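Local coordinates for DUF2442 domain-containing protein (Rhodospirillum rubrum ATCC 11170, PDB 3K8R) that is of unknown function, and folds into two small antiparallel sheets with short helices, one sheet running on into a second copy of the chain, at residues E24-K29 and D42-C47; A30-S35 and Q66-E71; C47-P52 and L88-L93; A37-D42 and F51-A56. All coordinates share one frame; numbering follows the deposited sequence.

How the contacts relate
Contact 1 (24-29 with 42-47) and contact 2 (30-35 with 66-71) use the two ends of strand 27-33, their centres about 17 Å apart. Contact 4 (37-42 with 51-56) uses the neighbouring strand 38-43, and contact 3 (47-52 with 88-93) the third strand, 48-51, so all four reach the same antiparallel sheet. Contacts 3 and 4 lie closest, about 7 Å between centres, and share F51 and P52. Contact 1 closes before contact 3 opens, whereas contacts 1 and 2 interleave along the chain. Contacts 1 and 4 hold the sheet's strands together; contacts 2 and 3 bring up the helices, and contacts 1, 3 and 4 also touch the second subunit.

Contact 1: E24-K29 and D42-C47; sequences EPRAAK and DLENGC. With EDO (1,2-ethanediol), chain C.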
loop_
_atom_site.group_PDB
_atom_site.type_symbol
_atom_site.label_atom_id
_atom_site.label_comp_id
_atom_site.label_asym_id
_atom_site.label_seq_id
_atom_site.Cartn_x
_atom_site.Cartn_y
_atom_site.Cartn_z
ATOM N N GLU A 24 -13.089 3.952 1.794
ATOM C CA GLU A 24 -12.279 3.572 0.599
ATOM C C GLU A 24 -11.021 4.464 0.494
ATOM O O GLU A 24 -11.035 5.582 1.011
ATOM C CB GLU A 24 -13.148 3.740 -0.654
ATOM C CG GLU A 24 -12.638 3.027 -1.925
ATOM C CD GLU A 24 -12.789 1.506 -1.875
ATOM O OE1 GLU A 24 -13.607 1.010 -1.057
ATOM O OE2 GLU A 24 -12.111 0.814 -2.677
ATOM N N PRO A 25 -9.920 3.961 -0.129
ATOM C CA PRO A 25 -8.718 4.775 -0.382
ATOM C C PRO A 25 -8.702 5.295 -1.826
ATOM O O PRO A 25 -9.205 4.625 -2.734
ATOM C CB PRO A 25 -7.580 3.781 -0.171
ATOM C CG PRO A 25 -8.128 2.513 -0.673
ATOM C CD PRO A 25 -9.619 2.530 -0.340
ATOM N N ARG A 26 -8.099 6.460 -2.043
ATOM C CA ARG A 26 -8.117 7.084 -3.357
ATOM C C ARG A 26 -6.782 7.792 -3.633
ATOM O O ARG A 26 -6.254 8.491 -2.768
ATOM C CB ARG A 26 -9.317 8.055 -3.391
ATOM C CG ARG A 26 -9.997 8.186 -4.751
ATOM C CD ARG A 26 -11.505 8.558 -4.678
ATOM N NE ARG A 26 -11.819 9.991 -4.641
ATOM C CZ ARG A 26 -11.905 10.749 -3.546
ATOM N NH1 ARG A 26 -11.658 10.247 -2.338
ATOM N NH2 ARG A 26 -12.214 12.040 -3.666
ATOM N N ALA A 27 -6.236 7.606 -4.835
ATOM C CA ALA A 27 -4.945 8.207 -5.198
ATOM C C ALA A 27 -4.997 9.725 -5.335
ATOM O O ALA A 27 -5.729 10.236 -6.173
ATOM C CB ALA A 27 -4.430 7.610 -6.492
ATOM N N ALA A 28 -4.211 10.427 -4.519
ATOM C CA ALA A 28 -4.096 11.886 -4.591
ATOM C C ALA A 28 -2.909 12.280 -5.497
ATOM O O ALA A 28 -2.977 13.244 -6.246
ATOM C CB ALA A 28 -3.928 12.465 -3.204
ATOM N N LYS A 29 -1.821 11.522 -5.421
ATOM C CA LYS A 29 -0.642 11.746 -6.243
ATOM C C LYS A 29 -0.023 10.405 -6.582
ATOM O O LYS A 29 -0.127 9.464 -5.799
ATOM C CB LYS A 29 0.391 12.567 -5.478
ATOM C CG LYS A 29 0.010 14.011 -5.189
ATOM C CD LYS A 29 1.132 14.689 -4.412
ATOM C CE LYS A 29 0.840 16.146 -4.114
ATOM N NZ LYS A 29 1.902 16.753 -3.261
ATOM N N ASP A 42 0.427 8.403 -3.178
ATOM C CA ASP A 42 0.013 9.099 -1.968
ATOM C C ASP A 42 -1.504 9.061 -1.888
ATOM O O ASP A 42 -2.197 9.729 -2.661
ATOM C CB ASP A 42 0.477 10.553 -1.995
ATOM C CG ASP A 42 1.972 10.683 -2.063
ATOM O OD1 ASP A 42 2.645 10.123 -1.174
ATOM O OD2 ASP A 42 2.470 11.358 -2.990
ATOM N N LEU A 43 -2.020 8.267 -0.959
ATOM C CA LEU A 43 -3.461 8.144 -0.792
ATOM C C LEU A 43 -4.031 9.383 -0.112
ATOM O O LEU A 43 -3.401 9.990 0.762
ATOM C CB LEU A 43 -3.818 6.877 -0.013
ATOM C CG LEU A 43 -3.388 5.591 -0.712
ATOM C CD1 LEU A 43 -3.693 4.433 0.178
ATOM C CD2 LEU A 43 -4.064 5.429 -2.071
ATOM N N GLU A 44 -5.250 9.718 -0.515
ATOM C CA GLU A 44 -5.947 10.914 -0.061
ATOM C C GLU A 44 -6.267 10.875 1.429
ATOM O O GLU A 44 -6.462 11.916 2.051
ATOM C CB GLU A 44 -7.217 11.089 -0.891
ATOM C CG GLU A 44 -7.520 12.532 -1.251
ATOM C CD GLU A 44 -8.384 12.629 -2.505
ATOM O OE1 GLU A 44 -9.428 11.931 -2.558
ATOM O OE2 GLU A 44 -8.012 13.396 -3.434
ATOM N N ASN A 45 -6.309 9.673 1.996
ATOM C CA ASN A 45 -6.536 9.488 3.423
ATOM C C ASN A 45 -5.248 9.592 4.261
ATOM O O ASN A 45 -5.252 9.234 5.438
ATOM C CB ASN A 45 -7.187 8.123 3.666
ATOM C CG ASN A 45 -6.281 6.968 3.295
ATOM O OD1 ASN A 45 -5.060 7.118 3.243
ATOM N ND2 ASN A 45 -6.872 5.811 3.028
ATOM N N GLY A 46 -4.148 10.042 3.658
ATOM C CA GLY A 46 -2.879 10.182 4.366
ATOM C C GLY A 46 -1.898 9.017 4.248
ATOM O O GLY A 46 -0.723 9.180 4.564
ATOM N N CYS A 47 -2.347 7.843 3.806
ATOM C CA CYS A 47 -1.445 6.684 3.689
ATOM C C CYS A 47 -0.671 6.701 2.380
ATOM O O CYS A 47 -0.888 7.595 1.544
ATOM C CB CYS A 47 -2.224 5.387 3.792
ATOM S SG CYS A 47 -3.057 5.234 5.333
HETATM C C1 EDO C . 6.478 8.979 0.143
HETATM O O1 EDO C . 7.886 8.748 0.294
HETATM C C2 EDO C . 6.240 10.440 -0.236
HETATM O O2 EDO C . 5.367 10.500 -1.370
#
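A27 and A28 run antiparallel to D42 and L43, and the register slips by one residue, because A28 N (2.8 Å) and, more weakly, K29 N (3.3 Å) both donate to D42 O. D42 N returns a bond to K29 O, and beyond the bulge E44 N donates to R26 O at 2.8 Å. A28 suits the bulge: its CB settles beside D42 O and against CA and CG of E44, where a methyl is small enough to fit. Further out, R26 and E44 form a salt bridge, NH1 to OE1 2.8 Å. The carboxylate stands over one face of the guanidinium, the two planes 68° apart, with OE1 also near CZ and NH2, so the pairing is not the flat, two-pronged kind. K29 and D42 share a face of the sheet, where K29 CB lies 3.5 Å from D42 OD2 while the extended lysine chain carries NZ off. D42 OD1 accepts a bond from O2 of a 1,2-ethanediol, probably a crystallisation additive. On the buried side P25 CB touches L43 CD1 at 4.0 Å, and L43 goes on to meet L90 and M94 of helix 90-94; P25 packs on A95 and N45 on F98, both of the second subunit. N45 OD1 accepts from C47 N in an Asx turn, and G46, at a positive phi that glycine takes easily, finishes the type I turn from L43. The whole is a classic beta bulge in the hairpin of strands 27-33 and 38-43, followed by the tight turn that leads into strand 48-51.

Contact 2: A30-S35 and Q66-E71; sequences ARYDRS and QLCAVE. With EDO (1,2-ethanediol), chain C.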
loop_
_atom_site.group_PDB
_atom_site.type_symbol
_atom_site.label_atom_id
_atom_site.label_comp_id
_atom_site.label_asym_id
_atom_site.label_seq_id
_atom_site.Cartn_x
_atom_site.Cartn_y
_atom_site.Cartn_z
ATOM N N ALA A 30 0.639 10.328 -7.737
ATOM C CA ALA A 30 1.320 9.106 -8.200
ATOM C C ALA A 30 2.602 9.441 -8.967
ATOM O O ALA A 30 2.615 10.340 -9.797
ATOM C CB ALA A 30 0.400 8.312 -9.081
ATOM N N ARG A 31 3.681 8.714 -8.703
ATOM C CA ARG A 31 4.936 8.962 -9.416
ATOM C C ARG A 31 5.825 7.730 -9.477
ATOM O O ARG A 31 5.711 6.823 -8.648
ATOM C CB ARG A 31 5.710 10.093 -8.741
ATOM C CG ARG A 31 6.330 9.736 -7.404
ATOM C CD ARG A 31 7.004 10.939 -6.763
ATOM N NE ARG A 31 7.822 10.582 -5.594
ATOM C CZ ARG A 31 7.359 10.371 -4.364
ATOM N NH1 ARG A 31 6.057 10.440 -4.100
ATOM N NH2 ARG A 31 8.204 10.065 -3.384
ATOM N N TYR A 32 6.706 7.694 -10.466
ATOM C CA TYR A 32 7.655 6.609 -10.548
ATOM C C TYR A 32 8.945 7.088 -9.889
ATOM O O TYR A 32 9.428 8.185 -10.160
ATOM C CB TYR A 32 7.910 6.190 -11.987
ATOM C CG TYR A 32 8.896 5.043 -12.119
ATOM C CD1 TYR A 32 8.548 3.749 -11.743
ATOM C CD2 TYR A 32 10.166 5.250 -12.635
ATOM C CE1 TYR A 32 9.447 2.707 -11.865
ATOM C CE2 TYR A 32 11.064 4.213 -12.765
ATOM C CZ TYR A 32 10.698 2.947 -12.381
ATOM O OH TYR A 32 11.598 1.924 -12.519
ATOM N N ASP A 33 9.469 6.276 -8.988
ATOM C CA ASP A 33 10.701 6.575 -8.309
ATOM C C ASP A 33 11.735 5.669 -8.978
ATOM O O ASP A 33 11.668 4.445 -8.866
ATOM C CB ASP A 33 10.542 6.277 -6.818
ATOM C CG ASP A 33 11.806 6.478 -6.046
ATOM O OD1 ASP A 33 12.443 7.534 -6.185
ATOM O OD2 ASP A 33 12.165 5.572 -5.277
ATOM N N ARG A 34 12.668 6.266 -9.706
ATOM C CA ARG A 34 13.697 5.495 -10.389
ATOM C C ARG A 34 14.603 4.785 -9.404
ATOM O O ARG A 34 14.996 3.636 -9.638
ATOM C CB ARG A 34 14.552 6.396 -11.268
ATOM C CG ARG A 34 13.761 7.101 -12.306
ATOM C CD ARG A 34 14.620 7.714 -13.367
ATOM N NE ARG A 34 13.745 8.229 -14.403
ATOM C CZ ARG A 34 14.134 8.664 -15.589
ATOM N NH1 ARG A 34 15.416 8.669 -15.916
ATOM N NH2 ARG A 34 13.227 9.101 -16.453
ATOM N N SER A 35 14.934 5.472 -8.312
ATOM C CA SER A 35 15.810 4.921 -7.285
ATOM C C SER A 35 15.354 3.540 -6.817
ATOM O O SER A 35 16.132 2.587 -6.858
ATOM C CB SER A 35 15.883 5.862 -6.087
ATOM O OG SER A 35 16.747 5.337 -5.090
ATOM N N GLN A 66 9.278 5.803 -19.694
ATOM C CA GLN A 66 7.863 5.540 -19.940
ATOM C C GLN A 66 7.038 5.404 -18.672
ATOM O O GLN A 66 5.874 5.773 -18.657
ATOM C CB GLN A 66 7.696 4.290 -20.793
ATOM C CG GLN A 66 8.245 4.491 -22.178
ATOM C CD GLN A 66 8.064 3.301 -23.061
ATOM O OE1 GLN A 66 8.187 2.156 -22.626
ATOM N NE2 GLN A 66 7.783 3.561 -24.331
ATOM N N LEU A 67 7.634 4.876 -17.610
ATOM C CA LEU A 67 6.906 4.671 -16.355
ATOM C C LEU A 67 6.529 5.983 -15.668
ATOM O O LEU A 67 5.487 6.062 -15.026
ATOM C CB LEU A 67 7.689 3.742 -15.419
ATOM C CG LEU A 67 7.694 2.275 -15.871
ATOM C CD1 LEU A 67 8.698 1.479 -15.078
ATOM C CD2 LEU A 67 6.300 1.659 -15.754
ATOM N N CYS A 68 7.350 7.013 -15.839
ATOM C CA CYS A 68 7.083 8.334 -15.265
ATOM C C CYS A 68 5.825 9.014 -15.761
ATOM O O CYS A 68 5.353 9.944 -15.129
ATOM C CB CYS A 68 8.234 9.265 -15.582
ATOM S SG CYS A 68 9.742 8.644 -14.914
ATOM N N ALA A 69 5.282 8.562 -16.881
ATOM C CA ALA A 69 4.078 9.166 -17.441
ATOM C C ALA A 69 2.810 8.876 -16.634
ATOM O O ALA A 69 1.731 9.326 -17.024
ATOM C CB ALA A 69 3.889 8.724 -18.901
ATOM N N VAL A 70 2.929 8.151 -15.521
ATOM C CA VAL A 70 1.763 7.770 -14.740
ATOM C C VAL A 70 0.908 8.973 -14.408
ATOM O O VAL A 70 1.430 10.036 -14.092
ATOM C CB VAL A 70 2.132 7.049 -13.447
ATOM C CG1 VAL A 70 2.985 7.948 -12.558
ATOM C CG2 VAL A 70 0.859 6.581 -12.725
ATOM N N GLU A 71 -0.406 8.773 -14.531
ATOM C CA GLU A 71 -1.449 9.776 -14.271
ATOM C C GLU A 71 -2.578 9.150 -13.455
ATOM O O GLU A 71 -2.794 7.941 -13.514
ATOM C CB GLU A 71 -2.073 10.258 -15.582
ATOM C CG GLU A 71 -1.269 11.232 -16.397
ATOM C CD GLU A 71 -2.022 11.676 -17.644
ATOM O OE1 GLU A 71 -2.262 10.853 -18.558
ATOM O OE2 GLU A 71 -2.369 12.866 -17.717
HETATM C C1 EDO C . 6.478 8.979 0.143
HETATM O O1 EDO C . 7.886 8.748 0.294
HETATM C C2 EDO C . 6.240 10.440 -0.236
HETATM O O2 EDO C . 5.367 10.500 -1.370
#
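Y32 and L67 make the tight part of this contact. L67 CB stands over the face of the tyrosine ring, 3.8 Å from its centroid and 15° off the normal, and L67 CD1 reaches the outer part of the same ring at Y32 CE1 (3.5 Å). Y32 CG, anti to the backbone N (chi1 -180°), leaves the strand on the side of L67, and the ring follows it. Tyrosine suits the place: its flat carbon surface receives the leucine, while its OH reaches past the apolar patch to a hydrogen bond with R54 NH1. Beside A30 and R31 of the strand, V70 from the turn after the helix is packed in. Its CG1 lies on the backbone, 3.7 Å from A30 O and close to R31 CA, and its CG2 faces A30 CB at 4.1 Å; a compact branched residue can touch main chain and methyl at once. Toward solvent the contact thins out. C68 SG sits oblique to the Y32 ring, 5.4 Å from its centroid, and lies in the plane of the R34 guanidinium, at its edge, 3.8 Å from NH2. That arginine is salt-bridged to D65. R31 departs from the other side of the strand, its chain, extended from CG to NE, leading out to a guanidinium whose NH1 donates to O2 of a 1,2-ethanediol (2.8 Å). L67 is tied further by its carbonyl, which accepts from W81 NE1 on strand 78-81. The arrangement is typical of a short helix and its trailing turn packed on one face of an antiparallel sheet.

Contact 3: C47-P52 and L88-L93; sequences CTFAFP and LSLPGL. With EDO (1,2-ethanediol), chain D.
The F51 ring carries L93 CD1 on one face, 3.5 Å above the plane and over its centre, in a CH-pi contact; V39 of strand 38-43 takes the opposite face. L88 CD1 approaches the same ring obliquely, 4.2 Å from F51 CE2. Beside it the F49 ring is met by L93 O, which lies 3.5 Å from F49 CZ, and by L90 CD1, 4.0 Å from F49 CD2, neither squarely over the face nor at the edge. F49 and L93 cross at about a right angle, CE2 against CB, whereas F49 and L90 slide past each other in opposite directions. F49 and F51, with A50 between them, point to the same side of strand 48-51, where helix 90-94 lies across them: this is the core between the first sheet and the strand-to-helix junction of the second. The alternate residues T48 and A50 pair with an antiparallel strand of the second subunit, which carries the sheet across the interface. Leucine is apt at L88, L90 and L93, since its branched end can fit over or beside a flat ring. The helix start is fixed by S89, the N-cap, whose OG, anti to its own N (chi1 167°), accepts from G92 N at 3.1 Å. S89 N donates to O1 of a 1,2-ethanediol (2.8 Å), whose O2 approaches the bare CA of G92.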
loop_
_atom_site.group_PDB
_atom_site.type_symbol
_atom_site.label_atom_id
_atom_site.label_comp_id
_atom_site.label_asym_id
_atom_site.label_seq_id
_atom_site.Cartn_x
_atom_site.Cartn_y
_atom_site.Cartn_z
ATOM N N CYS A 47 -2.347 7.843 3.806
ATOM C CA CYS A 47 -1.445 6.684 3.689
ATOM C C CYS A 47 -0.671 6.701 2.380
ATOM O O CYS A 47 -0.888 7.595 1.544
ATOM C CB CYS A 47 -2.224 5.387 3.792
ATOM S SG CYS A 47 -3.057 5.234 5.333
ATOM N N THR A 48 0.229 5.719 2.222
ATOM C CA THR A 48 1.079 5.584 1.032
ATOM C C THR A 48 1.164 4.135 0.576
ATOM O O THR A 48 1.358 3.229 1.395
ATOM C CB THR A 48 2.513 6.046 1.320
ATOM O OG1 THR A 48 2.489 7.272 2.047
ATOM C CG2 THR A 48 3.293 6.242 0.037
ATOM N N PHE A 49 1.026 3.919 -0.729
ATOM C CA PHE A 49 1.126 2.583 -1.319
ATOM C C PHE A 49 2.177 2.594 -2.423
ATOM O O PHE A 49 2.176 3.481 -3.267
ATOM C CB PHE A 49 -0.229 2.138 -1.874
ATOM C CG PHE A 49 -0.200 0.809 -2.590
ATOM C CD1 PHE A 49 -0.074 -0.378 -1.876
ATOM C CD2 PHE A 49 -0.337 0.746 -3.964
ATOM C CE1 PHE A 49 -0.058 -1.599 -2.523
ATOM C CE2 PHE A 49 -0.325 -0.469 -4.617
ATOM C CZ PHE A 49 -0.183 -1.648 -3.889
ATOM N N ALA A 50 3.085 1.622 -2.396
ATOM C CA ALA A 50 4.129 1.517 -3.417
ATOM C C ALA A 50 4.065 0.135 -4.034
ATOM O O ALA A 50 3.968 -0.853 -3.303
ATOM C CB ALA A 50 5.509 1.760 -2.814
ATOM N N PHE A 51 4.101 0.064 -5.364
ATOM C CA PHE A 51 4.121 -1.221 -6.072
ATOM C C PHE A 51 5.141 -1.166 -7.195
ATOM O O PHE A 51 5.330 -0.107 -7.804
ATOM C CB PHE A 51 2.757 -1.556 -6.645
ATOM C CG PHE A 51 2.308 -0.627 -7.744
ATOM C CD1 PHE A 51 1.716 0.593 -7.447
ATOM C CD2 PHE A 51 2.455 -0.984 -9.080
ATOM C CE1 PHE A 51 1.290 1.459 -8.468
ATOM C CE2 PHE A 51 2.030 -0.127 -10.112
ATOM C CZ PHE A 51 1.446 1.096 -9.803
ATOM N N PRO A 52 5.846 -2.281 -7.442
ATOM C CA PRO A 52 6.767 -2.325 -8.573
ATOM C C PRO A 52 5.942 -2.517 -9.836
ATOM O O PRO A 52 5.383 -3.592 -10.028
ATOM C CB PRO A 52 7.621 -3.554 -8.292
ATOM C CG PRO A 52 6.801 -4.386 -7.397
ATOM C CD PRO A 52 6.015 -3.443 -6.558
ATOM N N LEU A 88 -4.594 0.618 -14.778
ATOM C CA LEU A 88 -4.531 -0.304 -13.662
ATOM C C LEU A 88 -5.495 0.197 -12.609
ATOM O O LEU A 88 -5.765 1.398 -12.532
ATOM C CB LEU A 88 -3.112 -0.365 -13.084
ATOM C CG LEU A 88 -1.964 -0.721 -14.041
ATOM C CD1 LEU A 88 -0.619 -0.539 -13.344
ATOM C CD2 LEU A 88 -2.097 -2.134 -14.609
ATOM N N SER A 89 -6.014 -0.731 -11.807
ATOM C CA SER A 89 -6.936 -0.415 -10.718
ATOM C C SER A 89 -6.144 -0.279 -9.442
ATOM O O SER A 89 -5.359 -1.156 -9.140
ATOM C CB SER A 89 -7.937 -1.552 -10.552
ATOM O OG SER A 89 -8.642 -1.427 -9.338
ATOM N N LEU A 90 -6.326 0.806 -8.696
ATOM C CA LEU A 90 -5.602 0.978 -7.417
ATOM C C LEU A 90 -6.084 -0.055 -6.393
ATOM O O LEU A 90 -5.267 -0.755 -5.776
ATOM C CB LEU A 90 -5.749 2.405 -6.873
ATOM C CG LEU A 90 -5.178 2.749 -5.495
ATOM C CD1 LEU A 90 -3.668 2.469 -5.403
ATOM C CD2 LEU A 90 -5.482 4.211 -5.195
ATOM N N PRO A 91 -7.415 -0.173 -6.218
ATOM C CA PRO A 91 -7.880 -1.181 -5.268
ATOM C C PRO A 91 -7.397 -2.578 -5.639
ATOM O O PRO A 91 -7.042 -3.353 -4.746
ATOM C CB PRO A 91 -9.404 -1.084 -5.364
ATOM C CG PRO A 91 -9.674 0.290 -5.875
ATOM C CD PRO A 91 -8.529 0.625 -6.768
ATOM N N GLY A 92 -7.385 -2.885 -6.936
ATOM C CA GLY A 92 -6.913 -4.178 -7.427
ATOM C C GLY A 92 -5.463 -4.388 -7.040
ATOM O O GLY A 92 -5.103 -5.420 -6.476
ATOM N N LEU A 93 -4.633 -3.388 -7.320
ATOM C CA LEU A 93 -3.212 -3.446 -6.990
ATOM C C LEU A 93 -3.015 -3.606 -5.484
ATOM O O LEU A 93 -2.151 -4.349 -5.040
ATOM C CB LEU A 93 -2.474 -2.193 -7.495
ATOM C CG LEU A 93 -2.282 -2.024 -9.010
ATOM C CD1 LEU A 93 -1.601 -0.700 -9.318
ATOM C CD2 LEU A 93 -1.475 -3.161 -9.596
HETATM C C1 EDO D . -6.395 -4.195 -12.891
HETATM O O1 EDO D . -5.311 -3.296 -12.621
HETATM C C2 EDO D . -6.430 -5.325 -11.860
HETATM O O2 EDO D . -5.489 -5.093 -10.796
#

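Contact 4: A37-D42 and F51-A56; sequences ARVIVD and FPPRLA. With EDO (1,2-ethanediol), chain C.
V39 and F51 form the last antiparallel pair of the hairpin between strands 38-43 and 48-51, at the end where the second strand gives way to a 3-10 turn. V39 N donates to F51 O at 3.0 Å, and F51 N returns a weak bond to V39 O. Both side chains lie on the same face of the sheet, side by side. F51 has CG in the crowded position between backbone N and carbonyl carbon (chi1 66°), and V39 CB comes over the ring face, offset toward the rim, 3.6 Å from CE1. V41 CG2 lies at the ring's edge, near its plane. A beta-branched valine fits here: CG1 also lies on the ring (3.7 Å from F51 CE1), and CG2 meets P53 CG at 3.5 Å. P53 CD in turn rests 3.4 Å from A37 O. R38 bends at chi2 (-69°) and folds back across P52, which lies over one face of the guanidinium, with NH1 3.6 Å from P52 CB. Proline, with no N-H to carry the pairing on, suits P52 and P53, where the ladder with strand 38-43 ends. Beyond them R54 is held by a salt bridge to D64; P52 and R38 also pack on G46 of the second subunit. The arrangement is the end of an antiparallel hairpin, where strand 48-51 passes through two prolines into a 3-10 turn.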
loop_
_atom_site.group_PDB
_atom_site.type_symbol
_atom_site.label_atom_id
_atom_site.label_comp_id
_atom_site.label_asym_id
_atom_site.label_seq_id
_atom_site.Cartn_x
_atom_site.Cartn_y
_atom_site.Cartn_z
ATOM N N ALA A 37 12.721 1.871 -8.180
ATOM C CA ALA A 37 11.988 1.207 -9.253
ATOM C C ALA A 37 10.534 0.945 -8.893
ATOM O O ALA A 37 9.967 -0.046 -9.359
ATOM C CB ALA A 37 12.664 -0.096 -9.632
ATOM N N ARG A 38 9.931 1.814 -8.076
ATOM C CA ARG A 38 8.522 1.655 -7.677
ATOM C C ARG A 38 7.677 2.855 -8.083
ATOM O O ARG A 38 8.190 3.954 -8.329
ATOM C CB ARG A 38 8.389 1.535 -6.155
ATOM C CG ARG A 38 9.195 0.442 -5.489
ATOM C CD ARG A 38 8.697 -0.954 -5.828
ATOM N NE ARG A 38 9.553 -2.005 -5.240
ATOM C CZ ARG A 38 10.556 -2.654 -5.862
ATOM N NH1 ARG A 38 10.875 -2.405 -7.131
ATOM N NH2 ARG A 38 11.248 -3.584 -5.205
ATOM N N VAL A 39 6.369 2.638 -8.134
ATOM C CA VAL A 39 5.428 3.721 -8.364
ATOM C C VAL A 39 4.897 4.061 -6.978
ATOM O O VAL A 39 4.238 3.229 -6.366
ATOM C CB VAL A 39 4.270 3.290 -9.261
ATOM C CG1 VAL A 39 3.255 4.428 -9.415
ATOM C CG2 VAL A 39 4.794 2.832 -10.613
ATOM N N ILE A 40 5.222 5.247 -6.457
ATOM C CA ILE A 40 4.743 5.667 -5.126
ATOM C C ILE A 40 3.416 6.423 -5.251
ATOM O O ILE A 40 3.327 7.418 -5.993
ATOM C CB ILE A 40 5.769 6.543 -4.381
ATOM C CG1 ILE A 40 7.100 5.802 -4.257
ATOM C CG2 ILE A 40 5.258 6.897 -3.000
ATOM C CD1 ILE A 40 8.172 6.599 -3.584
ATOM N N VAL A 41 2.401 5.942 -4.523
ATOM C CA VAL A 41 1.054 6.509 -4.551
ATOM C C VAL A 41 0.664 7.095 -3.197
ATOM O O VAL A 41 0.573 6.373 -2.201
ATOM C CB VAL A 41 -0.011 5.450 -4.910
ATOM C CG1 VAL A 41 -1.365 6.120 -5.092
ATOM C CG2 VAL A 41 0.381 4.693 -6.165
ATOM N N ASP A 42 0.427 8.403 -3.178
ATOM C CA ASP A 42 0.013 9.099 -1.968
ATOM C C ASP A 42 -1.504 9.061 -1.888
ATOM O O ASP A 42 -2.197 9.729 -2.661
ATOM C CB ASP A 42 0.477 10.553 -1.995
ATOM C CG ASP A 42 1.972 10.683 -2.063
ATOM O OD1 ASP A 42 2.645 10.123 -1.174
ATOM O OD2 ASP A 42 2.470 11.358 -2.990
ATOM N N PHE A 51 4.101 0.064 -5.364
ATOM C CA PHE A 51 4.121 -1.221 -6.072
ATOM C C PHE A 51 5.141 -1.166 -7.195
ATOM O O PHE A 51 5.330 -0.107 -7.804
ATOM C CB PHE A 51 2.757 -1.556 -6.645
ATOM C CG PHE A 51 2.308 -0.627 -7.744
ATOM C CD1 PHE A 51 1.716 0.593 -7.447
ATOM C CD2 PHE A 51 2.455 -0.984 -9.080
ATOM C CE1 PHE A 51 1.290 1.459 -8.468
ATOM C CE2 PHE A 51 2.030 -0.127 -10.112
ATOM C CZ PHE A 51 1.446 1.096 -9.803
ATOM N N PRO A 52 5.846 -2.281 -7.442
ATOM C CA PRO A 52 6.767 -2.325 -8.573
ATOM C C PRO A 52 5.942 -2.517 -9.836
ATOM O O PRO A 52 5.383 -3.592 -10.028
ATOM C CB PRO A 52 7.621 -3.554 -8.292
ATOM C CG PRO A 52 6.801 -4.386 -7.397
ATOM C CD PRO A 52 6.015 -3.443 -6.558
ATOM N N PRO A 53 5.876 -1.489 -10.696
ATOM C CA PRO A 53 5.021 -1.505 -11.881
ATOM C C PRO A 53 5.318 -2.589 -12.929
ATOM O O PRO A 53 4.402 -2.967 -13.666
ATOM C CB PRO A 53 5.231 -0.114 -12.477
ATOM C CG PRO A 53 6.620 0.227 -12.098
ATOM C CD PRO A 53 6.852 -0.385 -10.747
ATOM N N ARG A 54 6.551 -3.093 -13.008
ATOM C CA ARG A 54 6.864 -4.147 -13.996
ATOM C C ARG A 54 6.238 -5.497 -13.665
ATOM O O ARG A 54 6.355 -6.422 -14.455
ATOM C CB ARG A 54 8.369 -4.278 -14.245
ATOM C CG ARG A 54 8.932 -3.047 -14.922
ATOM C CD ARG A 54 10.380 -3.182 -15.323
ATOM N NE ARG A 54 10.819 -1.980 -16.035
ATOM C CZ ARG A 54 11.406 -0.923 -15.481
ATOM N NH1 ARG A 54 11.665 -0.892 -14.186
ATOM N NH2 ARG A 54 11.743 0.114 -16.237
ATOM N N LEU A 55 5.592 -5.608 -12.504
ATOM C CA LEU A 55 4.827 -6.803 -12.148
ATOM C C LEU A 55 3.380 -6.673 -12.646
ATOM O O LEU A 55 2.619 -7.639 -12.584
ATOM C CB LEU A 55 4.807 -7.030 -10.630
ATOM C CG LEU A 55 6.113 -7.388 -9.907
ATOM C CD1 LEU A 55 5.822 -7.659 -8.431
ATOM C CD2 LEU A 55 6.799 -8.590 -10.544
ATOM N N ALA A 56 3.015 -5.482 -13.139
ATOM C CA ALA A 56 1.653 -5.184 -13.595
ATOM C C ALA A 56 1.482 -5.461 -15.065
ATOM O O ALA A 56 2.378 -5.210 -15.873
ATOM C CB ALA A 56 1.295 -3.733 -13.316
HETATM C C1 EDO C . 6.478 8.979 0.143
HETATM O O1 EDO C . 7.886 8.748 0.294
HETATM C C2 EDO C . 6.240 10.440 -0.236
HETATM O O2 EDO C . 5.367 10.500 -1.370
#